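Local coordinates for protein aminotransferase AspB (Helicobacter pylori 26695, PDB 3EZS) that probably acts as a pyridoxal 5'-phosphate-dependent aminotransferase, a class I and II enzyme that moves amino groups between amino acids and keto acids, at residues Phe96-Pro99 with Ser100-Phe104; Lys254-Arg257 with Ala258-Tyr262; Val180-Ala183 with Leu184-Phe188. All coordinates share one frame; numbering follows the deposited sequence.

Contact 1. Residues Phe96-Pro99 with Ser100-Phe104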
ATOM      1  N   PHE A  96       5.300  -9.184  -0.616  1.00 42.63           N
ATOM      2  CA  PHE A  96       5.165  -9.250   0.816  1.00 40.66           C
ATOM      3  C   PHE A  96       3.827  -9.824   1.263  1.00 41.47           C
ATOM      4  O   PHE A  96       3.785 -10.645   2.181  1.00 42.67           O
ATOM      5  CB  PHE A  96       5.346  -7.877   1.460  1.00 40.18           C
ATOM      6  CG  PHE A  96       5.196  -7.915   2.961  1.00 40.60           C
ATOM      7  CD1 PHE A  96       6.197  -8.460   3.746  1.00 42.26           C
ATOM      8  CD2 PHE A  96       4.038  -7.487   3.573  1.00 39.70           C
ATOM      9  CE1 PHE A  96       6.066  -8.534   5.111  1.00 40.68           C
ATOM     10  CE2 PHE A  96       3.902  -7.561   4.939  1.00 39.29           C
ATOM     11  CZ  PHE A  96       4.922  -8.085   5.709  1.00 43.26           C
ATOM     12  N   ASN A  97       2.735  -9.383   0.643  1.00 42.07           N
ATOM     13  CA  ASN A  97       1.404  -9.800   1.120  1.00 40.93           C
ATOM     14  C   ASN A  97       0.765 -10.968   0.415  1.00 39.62           C
ATOM     15  O   ASN A  97      -0.151 -11.571   0.973  1.00 41.72           O
ATOM     16  CB  ASN A  97       0.422  -8.601   1.221  1.00 40.56           C
ATOM     17  CG  ASN A  97       0.002  -8.057  -0.130  1.00 42.65           C
ATOM     18  OD1 ASN A  97      -0.422  -8.808  -0.997  1.00 43.04           O
ATOM     19  ND2 ASN A  97       0.117  -6.738  -0.310  1.00 35.83           N
ATOM     20  N   PHE A  98       1.204 -11.319  -0.781  1.00 40.06           N
ATOM     21  CA  PHE A  98       0.549 -12.437  -1.468  1.00 42.20           C
ATOM     22  C   PHE A  98       0.666 -13.740  -0.653  1.00 41.91           C
ATOM     23  O   PHE A  98      -0.311 -14.463  -0.509  1.00 39.59           O
ATOM     24  CB  PHE A  98       1.048 -12.633  -2.910  1.00 42.73           C
ATOM     25  CG  PHE A  98       0.235 -13.636  -3.695  1.00 46.22           C
ATOM     26  CD1 PHE A  98      -0.989 -13.267  -4.252  1.00 46.27           C
ATOM     27  CD2 PHE A  98       0.679 -14.940  -3.872  1.00 45.15           C
ATOM     28  CE1 PHE A  98      -1.746 -14.168  -4.958  1.00 46.83           C
ATOM     29  CE2 PHE A  98      -0.099 -15.863  -4.583  1.00 40.85           C
ATOM     30  CZ  PHE A  98      -1.304 -15.473  -5.125  1.00 46.85           C
ATOM     31  N   PRO A  99       1.863 -14.040  -0.120  1.00 41.84           N
ATOM     32  CA  PRO A  99       1.943 -15.273   0.691  1.00 41.88           C
ATOM     33  C   PRO A  99       0.995 -15.303   1.906  1.00 42.78           C
ATOM     34  O   PRO A  99       0.452 -16.363   2.200  1.00 42.60           O
ATOM     35  CB  PRO A  99       3.410 -15.305   1.130  1.00 41.87           C
ATOM     36  CG  PRO A  99       4.151 -14.444   0.071  1.00 41.02           C
ATOM     37  CD  PRO A  99       3.166 -13.356  -0.224  1.00 41.36           C
ATOM     38  N   SER A 100       0.793 -14.173   2.601  1.00 42.53           N
ATOM     39  CA  SER A 100      -0.149 -14.156   3.730  1.00 44.49           C
ATOM     40  C   SER A 100      -1.578 -14.366   3.221  1.00 44.06           C
ATOM     41  O   SER A 100      -2.413 -14.932   3.917  1.00 45.13           O
ATOM     42  CB  SER A 100      -0.049 -12.873   4.593  1.00 44.17           C
ATOM     43  OG  SER A 100      -0.488 -11.707   3.913  1.00 51.22           O
ATOM     44  N   PHE A 101      -1.868 -13.899   2.015  1.00 42.57           N
ATOM     45  CA  PHE A 101      -3.161 -14.167   1.423  1.00 42.78           C
ATOM     46  C   PHE A 101      -3.335 -15.666   1.115  1.00 42.51           C
ATOM     47  O   PHE A 101      -4.259 -16.283   1.626  1.00 40.57           O
ATOM     48  CB  PHE A 101      -3.378 -13.324   0.167  1.00 43.23           C
ATOM     49  CG  PHE A 101      -4.388 -13.913  -0.788  1.00 47.48           C
ATOM     50  CD1 PHE A 101      -5.749 -13.865  -0.506  1.00 50.54           C
ATOM     51  CD2 PHE A 101      -3.967 -14.532  -1.965  1.00 49.95           C
ATOM     52  CE1 PHE A 101      -6.671 -14.435  -1.388  1.00 50.82           C
ATOM     53  CE2 PHE A 101      -4.883 -15.098  -2.842  1.00 45.58           C
ATOM     54  CZ  PHE A 101      -6.233 -15.041  -2.556  1.00 48.39           C
ATOM     55  N   VAL A 102      -2.436 -16.241   0.309  1.00 43.65           N
ATOM     56  CA  VAL A 102      -2.576 -17.640  -0.124  1.00 44.75           C
ATOM     57  C   VAL A 102      -2.429 -18.661   0.976  1.00 43.44           C
ATOM     58  O   VAL A 102      -3.107 -19.683   0.942  1.00 45.05           O
ATOM     59  CB  VAL A 102      -1.610 -18.061  -1.287  1.00 44.39           C
ATOM     60  CG1 VAL A 102      -1.985 -17.372  -2.530  1.00 48.79           C
ATOM     61  CG2 VAL A 102      -0.160 -17.816  -0.937  1.00 42.85           C
ATOM     62  N   LEU A 103      -1.578 -18.378   1.958  1.00 41.43           N
ATOM     63  CA  LEU A 103      -1.347 -19.318   3.059  1.00 41.17           C
ATOM     64  C   LEU A 103      -2.131 -18.934   4.313  1.00 40.81           C
ATOM     65  O   LEU A 103      -1.885 -19.469   5.379  1.00 39.63           O
ATOM     66  CB  LEU A 103       0.164 -19.424   3.346  1.00 40.53           C
ATOM     67  CG  LEU A 103       1.053 -19.735   2.123  1.00 40.54           C
ATOM     68  CD1 LEU A 103       2.555 -19.717   2.450  1.00 39.52           C
ATOM     69  CD2 LEU A 103       0.676 -21.068   1.487  1.00 39.84           C
ATOM     70  N   PHE A 104      -3.126 -18.066   4.153  1.00 42.94           N
ATOM     71  CA  PHE A 104      -3.864 -17.493   5.275  1.00 45.48           C
ATOM     72  C   PHE A 104      -4.366 -18.471   6.323  1.00 47.90           C
ATOM     73  O   PHE A 104      -4.263 -18.200   7.531  1.00 50.11           O
ATOM     74  CB  PHE A 104      -5.060 -16.658   4.782  1.00 45.48           C
ATOM     75  CG  PHE A 104      -5.764 -15.935   5.886  1.00 44.66           C
ATOM     76  CD1 PHE A 104      -5.178 -14.833   6.483  1.00 51.26           C
ATOM     77  CD2 PHE A 104      -6.985 -16.372   6.357  1.00 45.84           C
ATOM     78  CE1 PHE A 104      -5.818 -14.160   7.518  1.00 48.56           C
ATOM     79  CE2 PHE A 104      -7.618 -15.713   7.391  1.00 47.85           C
ATOM     80  CZ  PHE A 104      -7.033 -14.615   7.971  1.00 47.84           C
TER
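N97 O receives two donors from the next turn of the helix. F101 N bonds N97 O at 3.1 Å as the regular helical bond. S100 OG donates to the same N97 O at 3.0 Å, tilted out of the carbonyl plane. S100 OG sits between its own backbone N and carbonyl carbon (chi1 68°), which turns the hydroxyl back toward N97. This bond satisfies a buried hydroxyl within its own helix. Further along, V102 N gives F98 O a nearly straight bond of 2.9 Å, and L103 N meets P99 O at 2.9 Å. P99 has no N-H to give to the turn before, and the helix kinks there.

The tight side faces the protein interior. CB of L103 lies 3.3 Å from P99 O, and both residues pack on I111 and L157. On another flank the F98 and F101 rings meet obliquely, with planes at 52°. F98 CE1 lies 3.7 Å from F101 CD2, and Y253 packs against both rings. Y253 and E93 also bind the amide of N97.

The looser, partly exposed residues are in two separate places. V102 is beside F98, though its CG1 is modelled too close to that ring for detail. The F104 ring, on a different flank, has S100 O at its edge, in plane, and makes a cation-pi contact with K129 of the second subunit.

Helix 92-102 thus lies against strands 110-115 and 157-160 of the mixed seven-stranded sheet, an arrangement typical of the large domain of fold type I pyridoxal phosphate enzymes.

Contact 2. Residues Lys254-Arg257 with Ala258-Tyr262; sequences KAFR and AYLGY
R257 O is gripped by L260 N and by a water. The water donates to R257 O at 2.7 Å and accepts from Y262 N, so it bridges R257 to Y262. L260 N is 3.3 Å from R257 O and comes from well above the carbonyl plane, 71° out of it. Y259 N likewise bonds the residue three back, F256 O, at 3.2 Å. Just before it, A258 N makes weak bonds to K254 O and A255 O. Bonds three residues back replace the regular helical ones here.

L260 CD2 makes a CH-pi contact over one face of the F256 ring, 4.2 Å from its centroid. F256 carries its ring anti to the backbone N (chi1 173°), which swings the ring toward the later turn. L260 CD1 also touches R257 CG. The Y259 ring presents its edge to F256 O.

The R257 chain bends at chi3 (69°) and crosses the Y262 side chain at about a right angle. Its NH2 packs on Y262 CB at 3.8 Å. A second water joins R257 NH2 to Y262 O. The same NH2 forms a salt bridge with E93, and NH1 hydrogen-bonds Y253 OH.

The turn is part of the dimer interface. The Y262 ring stacks on Y262 of the second subunit, and its OH hydrogen-bonds L260 O of that subunit. Within the chain, R257 packs on strand 85-88, while L260 and Y262 rest on helix 92-102.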
ATOM      1  N   LYS A 254      -8.102 -10.443  -5.458  1.00 43.19           N
ATOM      2  CA  LYS A 254      -8.800  -9.202  -5.781  1.00 43.11           C
ATOM      3  C   LYS A 254      -9.711  -8.760  -4.639  1.00 42.93           C
ATOM      4  O   LYS A 254      -9.723  -7.574  -4.286  1.00 42.75           O
ATOM      5  CB  LYS A 254      -9.620  -9.407  -7.055  1.00 44.89           C
ATOM      6  CG  LYS A 254     -10.663  -8.339  -7.391  1.00 48.42           C
ATOM      7  CD  LYS A 254     -11.295  -8.654  -8.758  1.00 47.80           C
ATOM      8  CE  LYS A 254     -12.495  -7.754  -9.055  1.00 52.59           C
ATOM      9  NZ  LYS A 254     -12.957  -7.953 -10.462  1.00 63.31           N
ATOM     10  N   ALA A 255     -10.481  -9.700  -4.085  1.00 41.35           N
ATOM     11  CA  ALA A 255     -11.372  -9.425  -2.940  1.00 41.80           C
ATOM     12  C   ALA A 255     -10.561  -9.055  -1.691  1.00 42.76           C
ATOM     13  O   ALA A 255     -10.948  -8.172  -0.934  1.00 45.36           O
ATOM     14  CB  ALA A 255     -12.292 -10.632  -2.649  1.00 38.11           C
ATOM     15  N   PHE A 256      -9.440  -9.734  -1.474  1.00 42.44           N
ATOM     16  CA  PHE A 256      -8.574  -9.423  -0.340  1.00 43.16           C
ATOM     17  C   PHE A 256      -8.000  -8.001  -0.497  1.00 41.61           C
ATOM     18  O   PHE A 256      -7.989  -7.224   0.434  1.00 39.69           O
ATOM     19  CB  PHE A 256      -7.479 -10.494  -0.227  1.00 45.43           C
ATOM     20  CG  PHE A 256      -6.401 -10.198   0.805  1.00 47.81           C
ATOM     21  CD1 PHE A 256      -6.707 -10.112   2.154  1.00 51.64           C
ATOM     22  CD2 PHE A 256      -5.069 -10.076   0.424  1.00 46.39           C
ATOM     23  CE1 PHE A 256      -5.708  -9.867   3.108  1.00 53.28           C
ATOM     24  CE2 PHE A 256      -4.060  -9.853   1.375  1.00 49.51           C
ATOM     25  CZ  PHE A 256      -4.377  -9.750   2.709  1.00 47.62           C
ATOM     26  N   ARG A 257      -7.580  -7.658  -1.707  1.00 42.59           N
ATOM     27  CA  ARG A 257      -6.991  -6.352  -1.986  1.00 41.65           C
ATOM     28  C   ARG A 257      -7.936  -5.160  -1.796  1.00 41.99           C
ATOM     29  O   ARG A 257      -7.477  -4.022  -1.633  1.00 41.86           O
ATOM     30  CB  ARG A 257      -6.393  -6.339  -3.393  1.00 40.24           C
ATOM     31  CG  ARG A 257      -5.097  -7.148  -3.528  1.00 42.01           C
ATOM     32  CD  ARG A 257      -4.482  -7.012  -4.940  1.00 39.82           C
ATOM     33  NE  ARG A 257      -3.971  -5.668  -5.168  1.00 41.40           N
ATOM     34  CZ  ARG A 257      -2.759  -5.237  -4.797  1.00 42.45           C
ATOM     35  NH1 ARG A 257      -1.904  -6.029  -4.180  1.00 41.52           N
ATOM     36  NH2 ARG A 257      -2.412  -3.987  -5.032  1.00 43.41           N
ATOM     37  N   ALA A 258      -9.243  -5.416  -1.824  1.00 41.09           N
ATOM     38  CA  ALA A 258     -10.245  -4.372  -1.592  1.00 41.04           C
ATOM     39  C   ALA A 258     -10.019  -3.694  -0.247  1.00 41.61           C
ATOM     40  O   ALA A 258     -10.262  -2.512  -0.123  1.00 40.71           O
ATOM     41  CB  ALA A 258     -11.677  -4.965  -1.656  1.00 38.14           C
ATOM     42  N   TYR A 259      -9.530  -4.459   0.736  1.00 45.12           N
ATOM     43  CA  TYR A 259      -9.289  -3.995   2.107  1.00 46.60           C
ATOM     44  C   TYR A 259      -7.935  -3.328   2.404  1.00 45.93           C
ATOM     45  O   TYR A 259      -7.797  -2.634   3.415  1.00 46.52           O
ATOM     46  CB  TYR A 259      -9.366  -5.203   3.048  1.00 49.95           C
ATOM     47  CG  TYR A 259     -10.702  -5.889   3.082  1.00 55.04           C
ATOM     48  CD1 TYR A 259     -11.712  -5.449   3.943  1.00 58.11           C
ATOM     49  CD2 TYR A 259     -10.963  -6.974   2.255  1.00 56.99           C
ATOM     50  CE1 TYR A 259     -12.950  -6.078   3.980  1.00 64.58           C
ATOM     51  CE2 TYR A 259     -12.194  -7.620   2.281  1.00 61.17           C
ATOM     52  CZ  TYR A 259     -13.189  -7.175   3.146  1.00 65.78           C
ATOM     53  OH  TYR A 259     -14.425  -7.810   3.163  1.00 63.92           O
ATOM     54  N   LEU A 260      -6.948  -3.549   1.545  1.00 43.42           N
ATOM     55  CA  LEU A 260      -5.578  -3.150   1.837  1.00 41.94           C
ATOM     56  C   LEU A 260      -5.190  -1.686   1.635  1.00 41.78           C
ATOM     57  O   LEU A 260      -4.237  -1.236   2.263  1.00 41.97           O
ATOM     58  CB  LEU A 260      -4.622  -4.026   1.031  1.00 43.25           C
ATOM     59  CG  LEU A 260      -4.774  -5.544   1.163  1.00 42.72           C
ATOM     60  CD1 LEU A 260      -3.848  -6.205   0.157  1.00 39.11           C
ATOM     61  CD2 LEU A 260      -4.484  -6.011   2.583  1.00 43.19           C
ATOM     62  N   GLY A 261      -5.888  -0.960   0.761  1.00 40.05           N
ATOM     63  CA  GLY A 261      -5.589   0.453   0.527  1.00 40.62           C
ATOM     64  C   GLY A 261      -4.316   0.742  -0.255  1.00 40.08           C
ATOM     65  O   GLY A 261      -3.671   1.789  -0.044  1.00 40.40           O
ATOM     66  N   TYR A 262      -3.939  -0.181  -1.140  1.00 39.49           N
ATOM     67  CA  TYR A 262      -2.789   0.014  -2.029  1.00 41.21           C
ATOM     68  C   TYR A 262      -3.261   0.689  -3.328  1.00 42.99           C
ATOM     69  O   TYR A 262      -3.256   0.070  -4.400  1.00 44.94           O
ATOM     70  CB  TYR A 262      -2.106  -1.312  -2.376  1.00 40.91           C
ATOM     71  CG  TYR A 262      -1.251  -1.935  -1.292  1.00 42.39           C
ATOM     72  CD1 TYR A 262       0.020  -1.442  -1.021  1.00 39.33           C
ATOM     73  CD2 TYR A 262      -1.687  -3.059  -0.584  1.00 42.83           C
ATOM     74  CE1 TYR A 262       0.819  -2.018  -0.056  1.00 38.95           C
ATOM     75  CE2 TYR A 262      -0.882  -3.659   0.381  1.00 44.23           C
ATOM     76  CZ  TYR A 262       0.378  -3.129   0.640  1.00 42.43           C
ATOM     77  OH  TYR A 262       1.196  -3.712   1.597  1.00 44.20           O
TER
HETATM   78  O   HOH W   1      -5.381  -2.426  -2.152  1.00 32.56           O
HETATM   79  O   HOH W   2      -4.684  -1.941  -4.926  1.00 33.87           O

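Contact 3. Residues Val180-Ala183 with Leu184-Phe188; sequences VKLA and LKHDF
A183 CA lies over one face of the F188 ring, 3.7 Å from the centroid and 15° off the ring normal. A183 CB adds a contact to F188 CE1 at 3.8 Å, and L182 CB reaches F188 CZ at 4.1 Å. The ring turns back against the last turn of helix 173-186. F188 CG stands between the backbone N and the carbonyl carbon (chi1 59°), which turns the ring's face to A183 CA.

A backbone bond accompanies this return. F188 N bonds A183 O at 3.1 Å, in the carbonyl plane and on a lone pair. The intervening D187 has positive phi (57°). The F188 N to A183 O bond, five residues back, and the left-handed D187 are two elements of a Schellman motif. The turn ends helix 173-186, the crossover of the beta-alpha-beta unit from strand 157-160 to strand 189-193, and F188 leads into that second strand.

Beside it, H186 N bonds L182 O at 2.8 Å, and the H186 ring sets its edge near the same oxygen. L182 and H186 lie alongside each other, pointing the same way, with their CD2 atoms 4.1 Å apart. Further round the helix, V180 CG1 meets L184 CD1 loosely at 4.2 Å.

Outside the turn, H186 and F188 pack against helix 149-154. V180 rests on helix 208-214. D187 OD1 accepts a hydrogen bond from N222.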
ATOM      1  N   VAL A 180       7.100 -26.121 -13.147  1.00 38.90           N
ATOM      2  CA  VAL A 180       5.649 -26.122 -13.302  1.00 39.43           C
ATOM      3  C   VAL A 180       5.107 -27.530 -13.040  1.00 39.15           C
ATOM      4  O   VAL A 180       4.141 -27.705 -12.294  1.00 38.46           O
ATOM      5  CB  VAL A 180       5.214 -25.597 -14.701  1.00 38.71           C
ATOM      6  CG1 VAL A 180       3.740 -25.919 -14.983  1.00 42.22           C
ATOM      7  CG2 VAL A 180       5.486 -24.101 -14.816  1.00 41.41           C
ATOM      8  N   LYS A 181       5.745 -28.531 -13.635  1.00 39.82           N
ATOM      9  CA  LYS A 181       5.331 -29.923 -13.438  1.00 41.04           C
ATOM     10  C   LYS A 181       5.428 -30.371 -11.971  1.00 39.74           C
ATOM     11  O   LYS A 181       4.569 -31.114 -11.484  1.00 38.17           O
ATOM     12  CB  LYS A 181       6.137 -30.848 -14.350  1.00 41.55           C
ATOM     13  CG  LYS A 181       5.808 -30.662 -15.842  1.00 45.54           C
ATOM     14  CD  LYS A 181       6.617 -31.595 -16.734  1.00 46.28           C
ATOM     15  CE  LYS A 181       6.290 -31.415 -18.219  1.00 52.30           C
ATOM     16  NZ  LYS A 181       4.889 -31.804 -18.546  1.00 65.64           N
ATOM     17  N   LEU A 182       6.476 -29.946 -11.271  1.00 39.12           N
ATOM     18  CA  LEU A 182       6.590 -30.252  -9.842  1.00 39.02           C
ATOM     19  C   LEU A 182       5.460 -29.580  -9.037  1.00 40.15           C
ATOM     20  O   LEU A 182       4.845 -30.212  -8.184  1.00 40.62           O
ATOM     21  CB  LEU A 182       7.953 -29.843  -9.307  1.00 39.14           C
ATOM     22  CG  LEU A 182       9.101 -30.711  -9.847  1.00 42.45           C
ATOM     23  CD1 LEU A 182      10.450 -30.093  -9.484  1.00 38.71           C
ATOM     24  CD2 LEU A 182       8.991 -32.176  -9.362  1.00 40.20           C
ATOM     25  N   ALA A 183       5.171 -28.317  -9.342  1.00 40.68           N
ATOM     26  CA  ALA A 183       4.093 -27.578  -8.691  1.00 40.18           C
ATOM     27  C   ALA A 183       2.753 -28.303  -8.864  1.00 40.02           C
ATOM     28  O   ALA A 183       1.958 -28.386  -7.928  1.00 37.41           O
ATOM     29  CB  ALA A 183       4.001 -26.166  -9.262  1.00 39.95           C
ATOM     30  N   LEU A 184       2.496 -28.809 -10.065  1.00 41.12           N
ATOM     31  CA  LEU A 184       1.238 -29.517 -10.326  1.00 42.66           C
ATOM     32  C   LEU A 184       1.243 -30.907  -9.713  1.00 41.08           C
ATOM     33  O   LEU A 184       0.222 -31.351  -9.220  1.00 42.95           O
ATOM     34  CB  LEU A 184       0.949 -29.592 -11.832  1.00 43.45           C
ATOM     35  CG  LEU A 184       0.733 -28.249 -12.536  1.00 44.00           C
ATOM     36  CD1 LEU A 184       0.505 -28.463 -14.044  1.00 33.87           C
ATOM     37  CD2 LEU A 184      -0.433 -27.481 -11.876  1.00 34.37           C
ATOM     38  N   LYS A 185       2.397 -31.578  -9.727  1.00 41.03           N
ATOM     39  CA  LYS A 185       2.527 -32.918  -9.160  1.00 40.95           C
ATOM     40  C   LYS A 185       2.355 -32.914  -7.645  1.00 40.54           C
ATOM     41  O   LYS A 185       1.637 -33.749  -7.097  1.00 38.01           O
ATOM     42  CB  LYS A 185       3.907 -33.507  -9.489  1.00 42.52           C
ATOM     43  CG  LYS A 185       4.145 -34.912  -8.937  1.00 39.56           C
ATOM     44  CD  LYS A 185       5.555 -35.378  -9.229  1.00 41.08           C
ATOM     45  CE  LYS A 185       5.777 -36.817  -8.770  1.00 40.75           C
ATOM     46  NZ  LYS A 185       7.209 -37.216  -8.926  1.00 44.83           N
ATOM     47  N   HIS A 186       3.045 -31.998  -6.970  1.00 39.75           N
ATOM     48  CA  HIS A 186       2.995 -31.941  -5.514  1.00 41.09           C
ATOM     49  C   HIS A 186       1.927 -30.991  -4.972  1.00 41.77           C
ATOM     50  O   HIS A 186       1.710 -30.928  -3.768  1.00 43.19           O
ATOM     51  CB  HIS A 186       4.367 -31.566  -4.969  1.00 41.96           C
ATOM     52  CG  HIS A 186       5.433 -32.571  -5.289  1.00 42.10           C
ATOM     53  ND1 HIS A 186       5.608 -33.726  -4.561  1.00 42.48           N
ATOM     54  CD2 HIS A 186       6.382 -32.590  -6.257  1.00 42.42           C
ATOM     55  CE1 HIS A 186       6.615 -34.415  -5.067  1.00 45.07           C
ATOM     56  NE2 HIS A 186       7.107 -33.745  -6.093  1.00 38.44           N
ATOM     57  N   ASP A 187       1.258 -30.273  -5.867  1.00 41.64           N
ATOM     58  CA  ASP A 187       0.232 -29.297  -5.495  1.00 41.91           C
ATOM     59  C   ASP A 187       0.737 -28.200  -4.533  1.00 41.62           C
ATOM     60  O   ASP A 187       0.242 -28.064  -3.407  1.00 43.66           O
ATOM     61  CB  ASP A 187      -1.026 -29.997  -4.939  1.00 42.89           C
ATOM     62  CG  ASP A 187      -2.262 -29.079  -4.929  1.00 48.51           C
ATOM     63  OD1 ASP A 187      -2.269 -28.055  -5.650  1.00 52.40           O
ATOM     64  OD2 ASP A 187      -3.236 -29.393  -4.213  1.00 50.50           O
ATOM     65  N   PHE A 188       1.761 -27.460  -4.963  1.00 40.10           N
ATOM     66  CA  PHE A 188       2.204 -26.256  -4.238  1.00 39.27           C
ATOM     67  C   PHE A 188       2.090 -25.048  -5.179  1.00 38.65           C
ATOM     68  O   PHE A 188       1.976 -25.209  -6.397  1.00 37.79           O
ATOM     69  CB  PHE A 188       3.602 -26.369  -3.611  1.00 38.14           C
ATOM     70  CG  PHE A 188       4.700 -26.658  -4.578  1.00 37.17           C
ATOM     71  CD1 PHE A 188       5.267 -25.646  -5.335  1.00 39.48           C
ATOM     72  CD2 PHE A 188       5.217 -27.953  -4.691  1.00 45.15           C
ATOM     73  CE1 PHE A 188       6.302 -25.914  -6.221  1.00 34.74           C
ATOM     74  CE2 PHE A 188       6.264 -28.237  -5.579  1.00 44.37           C
ATOM     75  CZ  PHE A 188       6.814 -27.212  -6.337  1.00 41.13           C
TER

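Along the chain the order is contact 1, contact 3, contact 2. Each is the C-terminal end of a helix: 92-102, 173-186 and 247-257. All three helices belong to the part of the fold built round the large mixed sheet. Contacts 1 and 2 have centres about 12 Å apart and touch. N97 packs on L260 and Y262, and F101 CB meets the F256 ring. Both also reach the second subunit, so parts of both lie at the dimer interface. Contact 3 stands apart, its centre about 19 Å from that of contact 1 and 28 Å from that of contact 2. No other chain touches it. It belongs to a crossover between neighbouring parallel strands of the large sheet.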